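ABC transporter periplasmic peptide-binding protein (Pseudoalteromonas, PDB 4QFL) binds dipeptides, here Ala-Phe, in the periplasm and probably delivers them to an ABC transporter for uptake into the cell. Local coordinates at residues G293-N298 against Q311-A316; M374-M379 against H426-L431. All coordinates share one frame; numbering follows the deposited sequence.

In the fold
Contacts 1 and 2 are both buried and lie on the same side of the chain's centre, with their own centres about 10 Å apart. They meet where strand 291-297 runs antiparallel to strand 428-434: a probable hydrogen bond joins Ala296 N to Val429 O at 2.8 Å. Contact 1 packs the first strand against helix 307-314 and is essentially apolar, with no hydrogen bond across it. Contact 2 joins the second to parallel strand 373-378 by backbone hydrogen bonds, with the side chains of Ser375, Asp427 and Ser428 adding more at one end and apolar groups filling in around them. Contact 2 also reaches the dipeptide pocket through Leu431, whereas contact 1 stands back from it.

Contact 1 (G293-N298 against Q311-A316); sequences GYWAFN and QALVHA
Trp295 and Phe297 reach from one face of strand 291-297 to Leu313 and Val314 of helix 307-314, and no hydrogen bond crosses between the two segments. The CA atoms of Trp295 and Val314 are 8.9 Å apart, a separation that large rings can span where smaller side chains would fall short. In Trp295, CG stands anti to the backbone N (chi1 -172°), and the far benzo end of the indole carries the contact. Its CH2 lies 3.9 Å from Leu313 CB, and the two side chains cross at about a right angle. The same end of the ring has the Leu313 carbonyl oxygen at its edge, in the plane of the indole, 4.0 Å from CZ3.

Phe297, two residues on, has CG beside its own backbone N and anti to the carbonyl carbon (chi1 -59°). Its CE1 sits over one face of the Trp295 indole, 3.6 Å above the plane and displaced toward the rim, so the two aromatic side chains present a joint apolar surface to the helix. Phe297 also meets the helix at two atoms: CE1 touches Leu313 CD1 at 3.6 Å, and CE2 has Val314 CG2 at 4.2 Å, at the ring edge. Leu313 thus meets the indole with CB, and its branched end carries CD1 on to the phenyl, while the compact Val314 fills in beside Phe297 and also touches Pro352 and Tyr501.

The one polar atom of the indole, Trp295 NE1, is turned to a weak hydrogen bond with Ser428 OG on the adjoining strand; the Trp295 side chain is about 13 Å from the bound phenylalanine. The strand-to-helix packing is that of a helix laid on the face of a sheet, as in the alpha/beta lobes of family 5 solute-binding proteins.

Contact 2 (M374-M379 against H426-L431); sequences MSIWAM and HDSVLL
Ser375 turns OG between its backbone N and carbonyl carbon (chi1 61°), where it accepts a bond from Asp427 N at a rather long 3.3 Å. In return, Asp427 OD2 takes the Ser375 N-H at 2.9 Å on its anti side, somewhat out of the carboxylate plane, while OD1 forms a salt bridge with Arg301. Ser428 OG then donates to a lone pair of Ser375 O, 2.8 Å away. Short hydroxyl and carboxylate side chains suit this end, bonding directly to the facing backbone. Farther along, Trp377 pairs in parallel with Val429, its N bonded to Ser428 O and its O to Leu430 N. Trp377 CB meets Val429 CG2 at 3.8 Å, and on the other face Ile376 CG2 meets Leu430 CG at 3.9 Å, branched aliphatic groups suiting both apolar faces.

A chi1 of -76° sets Trp377 CG beside its backbone N. His426 CB sits over the five-membered ring, 3.4 Å from its centroid, a CH-pi contact, and the imidazole turns an edge toward it, T-shaped, planes at 64°, its NE2 bonding to Pro459 O. An alanine at Trp377 would probably leave His426 without this aromatic surface and open a gap against helix 414-422. Past Trp377, Met379 CG, 3.3 Å from Leu430 O, helps bury that oxygen, which has no polar partner in the model; Met379 SD touches CD2 of Leu431, which lines the pocket of the bound phenylalanine.

Strand 373-378 also pairs with parallel 406-410, and 428-434 with antiparallel 291-297. Helix 414-422 covers Trp377 and Val429 through Ile421, whereas Met374 and Leu430 pack on Trp295.

Contact 1 (G293-N298 against Q311-A316)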
# COMPACT_ATOMS: atom_id res chain seq x y z
N GLY A 293 -9.55 7.44 -0.41
CA GLY A 293 -9.60 7.69 -1.84
C GLY A 293 -9.71 9.19 -2.06
O GLY A 293 -10.57 9.86 -1.45
N TYR A 294 -8.85 9.72 -2.92
CA TYR A 294 -8.73 11.16 -3.16
C TYR A 294 -8.61 11.52 -4.65
O TYR A 294 -8.36 10.68 -5.51
CB TYR A 294 -7.54 11.75 -2.39
CG TYR A 294 -6.24 11.04 -2.70
CD1 TYR A 294 -5.67 11.12 -3.97
CD2 TYR A 294 -5.60 10.26 -1.75
CE1 TYR A 294 -4.50 10.45 -4.27
CE2 TYR A 294 -4.43 9.59 -2.05
CZ TYR A 294 -3.89 9.69 -3.31
OH TYR A 294 -2.73 9.03 -3.61
N TRP A 295 -8.80 12.80 -4.94
CA TRP A 295 -8.51 13.37 -6.25
C TRP A 295 -7.25 14.22 -6.11
O TRP A 295 -7.27 15.29 -5.49
CB TRP A 295 -9.67 14.25 -6.70
CG TRP A 295 -9.63 14.76 -8.11
CD1 TRP A 295 -8.98 14.22 -9.17
CD2 TRP A 295 -10.32 15.92 -8.61
NE1 TRP A 295 -9.21 14.97 -10.30
CE2 TRP A 295 -10.03 16.02 -9.98
CE3 TRP A 295 -11.15 16.87 -8.02
CZ2 TRP A 295 -10.54 17.04 -10.78
CZ3 TRP A 295 -11.65 17.89 -8.81
CH2 TRP A 295 -11.34 17.96 -10.18
N ALA A 296 -6.14 13.73 -6.66
CA ALA A 296 -4.88 14.45 -6.53
C ALA A 296 -4.65 15.36 -7.73
O ALA A 296 -4.85 14.95 -8.87
CB ALA A 296 -3.73 13.47 -6.38
N PHE A 297 -4.21 16.58 -7.47
CA PHE A 297 -3.79 17.51 -8.51
C PHE A 297 -2.28 17.53 -8.68
O PHE A 297 -1.53 17.49 -7.71
CB PHE A 297 -4.28 18.91 -8.19
CG PHE A 297 -5.76 19.01 -8.05
CD1 PHE A 297 -6.58 19.03 -9.16
CD2 PHE A 297 -6.35 19.07 -6.79
CE1 PHE A 297 -7.94 19.11 -9.04
CE2 PHE A 297 -7.71 19.17 -6.66
CZ PHE A 297 -8.51 19.19 -7.79
N ASN A 298 -1.82 17.62 -9.93
CA ASN A 298 -0.41 17.85 -10.20
C ASN A 298 -0.10 19.32 -9.92
O ASN A 298 -0.22 20.17 -10.81
CB ASN A 298 -0.13 17.49 -11.66
CG ASN A 298 1.34 17.49 -12.00
OD1 ASN A 298 1.75 16.89 -12.99
ND2 ASN A 298 2.13 18.16 -11.20
N GLN A 311 -9.34 24.99 -5.62
CA GLN A 311 -10.56 25.24 -4.87
C GLN A 311 -11.78 25.28 -5.79
O GLN A 311 -12.81 24.68 -5.50
CB GLN A 311 -10.43 26.54 -4.08
CG GLN A 311 -9.24 26.55 -3.14
CD GLN A 311 -8.94 27.92 -2.57
OE1 GLN A 311 -8.09 28.06 -1.70
NE2 GLN A 311 -9.65 28.94 -3.05
N ALA A 312 -11.67 26.00 -6.90
CA ALA A 312 -12.75 26.07 -7.87
C ALA A 312 -13.21 24.68 -8.36
O ALA A 312 -14.40 24.40 -8.42
CB ALA A 312 -12.37 26.96 -9.04
N LEU A 313 -12.27 23.80 -8.69
CA LEU A 313 -12.61 22.50 -9.25
C LEU A 313 -13.33 21.58 -8.26
O LEU A 313 -14.28 20.87 -8.62
CB LEU A 313 -11.35 21.79 -9.76
CG LEU A 313 -10.63 22.31 -11.00
CD1 LEU A 313 -9.21 21.76 -11.05
CD2 LEU A 313 -11.38 21.95 -12.27
N VAL A 314 -12.86 21.58 -7.02
CA VAL A 314 -13.44 20.74 -5.98
C VAL A 314 -14.92 21.04 -5.72
O VAL A 314 -15.71 20.12 -5.52
CB VAL A 314 -12.66 20.88 -4.65
CG1 VAL A 314 -13.44 20.28 -3.51
CG2 VAL A 314 -11.28 20.23 -4.77
N HIS A 315 -15.28 22.33 -5.73
CA HIS A 315 -16.66 22.74 -5.44
C HIS A 315 -17.66 22.27 -6.51
O HIS A 315 -18.87 22.30 -6.29
CB HIS A 315 -16.76 24.26 -5.26
CG HIS A 315 -16.27 24.75 -3.93
ND1 HIS A 315 -16.77 24.27 -2.73
CD2 HIS A 315 -15.35 25.69 -3.60
CE1 HIS A 315 -16.17 24.89 -1.73
NE2 HIS A 315 -15.30 25.75 -2.23
N ALA A 316 -17.15 21.83 -7.65
CA ALA A 316 -18.00 21.41 -8.75
C ALA A 316 -18.43 19.95 -8.63
O ALA A 316 -19.23 19.47 -9.43
CB ALA A 316 -17.28 21.63 -10.06

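Contact 2 (M374-M379 against H426-L431)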
# COMPACT_ATOMS: atom_id res chain seq x y z
N MET A 374 -8.79 19.64 -18.96
CA MET A 374 -7.90 18.92 -18.07
C MET A 374 -8.10 17.43 -18.21
O MET A 374 -9.13 16.97 -18.71
CB MET A 374 -8.15 19.32 -16.62
CG MET A 374 -9.52 18.92 -16.09
SD MET A 374 -9.72 19.39 -14.37
CE MET A 374 -8.39 18.46 -13.60
N SER A 375 -7.10 16.67 -17.78
CA SER A 375 -7.23 15.23 -17.68
C SER A 375 -7.55 14.83 -16.24
O SER A 375 -7.17 15.51 -15.28
CB SER A 375 -5.98 14.50 -18.20
OG SER A 375 -4.81 14.84 -17.46
N ILE A 376 -8.31 13.75 -16.12
CA ILE A 376 -8.44 13.04 -14.87
C ILE A 376 -8.00 11.63 -15.15
O ILE A 376 -8.60 10.93 -15.96
CB ILE A 376 -9.87 13.01 -14.36
CG1 ILE A 376 -10.33 14.42 -14.01
CG2 ILE A 376 -9.98 12.08 -13.15
CD1 ILE A 376 -11.74 14.46 -13.44
N TRP A 377 -6.93 11.21 -14.49
CA TRP A 377 -6.46 9.86 -14.62
C TRP A 377 -7.24 8.93 -13.70
O TRP A 377 -7.41 9.24 -12.53
CB TRP A 377 -4.97 9.84 -14.31
CG TRP A 377 -4.16 10.38 -15.44
CD1 TRP A 377 -4.32 11.58 -16.07
CD2 TRP A 377 -3.06 9.74 -16.08
NE1 TRP A 377 -3.39 11.73 -17.07
CE2 TRP A 377 -2.60 10.60 -17.10
CE3 TRP A 377 -2.42 8.51 -15.89
CZ2 TRP A 377 -1.53 10.28 -17.91
CZ3 TRP A 377 -1.37 8.20 -16.70
CH2 TRP A 377 -0.93 9.08 -17.70
N ALA A 378 -7.71 7.82 -14.26
CA ALA A 378 -8.57 6.88 -13.53
C ALA A 378 -7.98 5.48 -13.48
O ALA A 378 -7.59 4.92 -14.51
CB ALA A 378 -9.96 6.83 -14.17
N MET A 379 -7.92 4.91 -12.28
CA MET A 379 -7.43 3.54 -12.06
C MET A 379 -8.26 2.52 -12.84
O MET A 379 -9.49 2.65 -12.92
CB MET A 379 -7.43 3.21 -10.57
CG MET A 379 -6.65 4.21 -9.75
SD MET A 379 -6.72 3.94 -7.97
CE MET A 379 -8.36 4.56 -7.62
N HIS A 426 0.26 13.39 -15.41
CA HIS A 426 -1.15 13.73 -15.29
C HIS A 426 -1.39 15.17 -14.91
O HIS A 426 -0.51 15.82 -14.37
CB HIS A 426 -1.80 12.85 -14.22
CG HIS A 426 -1.21 13.01 -12.85
ND1 HIS A 426 0.07 12.58 -12.54
CD2 HIS A 426 -1.71 13.55 -11.72
CE1 HIS A 426 0.32 12.85 -11.27
NE2 HIS A 426 -0.74 13.44 -10.75
N ASP A 427 -2.60 15.65 -15.19
CA ASP A 427 -3.10 16.91 -14.63
C ASP A 427 -3.64 16.61 -13.24
O ASP A 427 -3.36 17.33 -12.28
CB ASP A 427 -4.28 17.46 -15.44
CG ASP A 427 -3.86 18.10 -16.74
OD1 ASP A 427 -2.66 18.37 -16.93
OD2 ASP A 427 -4.76 18.32 -17.57
N SER A 428 -4.45 15.56 -13.18
CA SER A 428 -5.08 15.13 -11.94
C SER A 428 -5.33 13.64 -12.04
O SER A 428 -5.38 13.08 -13.13
CB SER A 428 -6.40 15.87 -11.70
OG SER A 428 -7.43 15.36 -12.52
N VAL A 429 -5.50 13.00 -10.89
CA VAL A 429 -5.67 11.55 -10.84
C VAL A 429 -6.55 11.16 -9.67
O VAL A 429 -6.51 11.78 -8.60
CB VAL A 429 -4.32 10.83 -10.70
CG1 VAL A 429 -3.57 11.36 -9.49
CG2 VAL A 429 -4.52 9.32 -10.59
N LEU A 430 -7.33 10.11 -9.89
CA LEU A 430 -8.09 9.46 -8.85
C LEU A 430 -7.24 8.33 -8.33
O LEU A 430 -6.97 7.37 -9.03
CB LEU A 430 -9.40 8.90 -9.41
CG LEU A 430 -10.38 9.94 -9.94
CD1 LEU A 430 -11.56 9.26 -10.62
CD2 LEU A 430 -10.83 10.87 -8.83
N LEU A 431 -6.79 8.46 -7.09
CA LEU A 431 -5.97 7.44 -6.46
C LEU A 431 -6.32 7.37 -4.98
O LEU A 431 -7.42 7.73 -4.58
CB LEU A 431 -4.48 7.77 -6.64
CG LEU A 431 -3.68 6.73 -7.43
CD1 LEU A 431 -2.34 7.27 -7.91
CD2 LEU A 431 -3.50 5.46 -6.62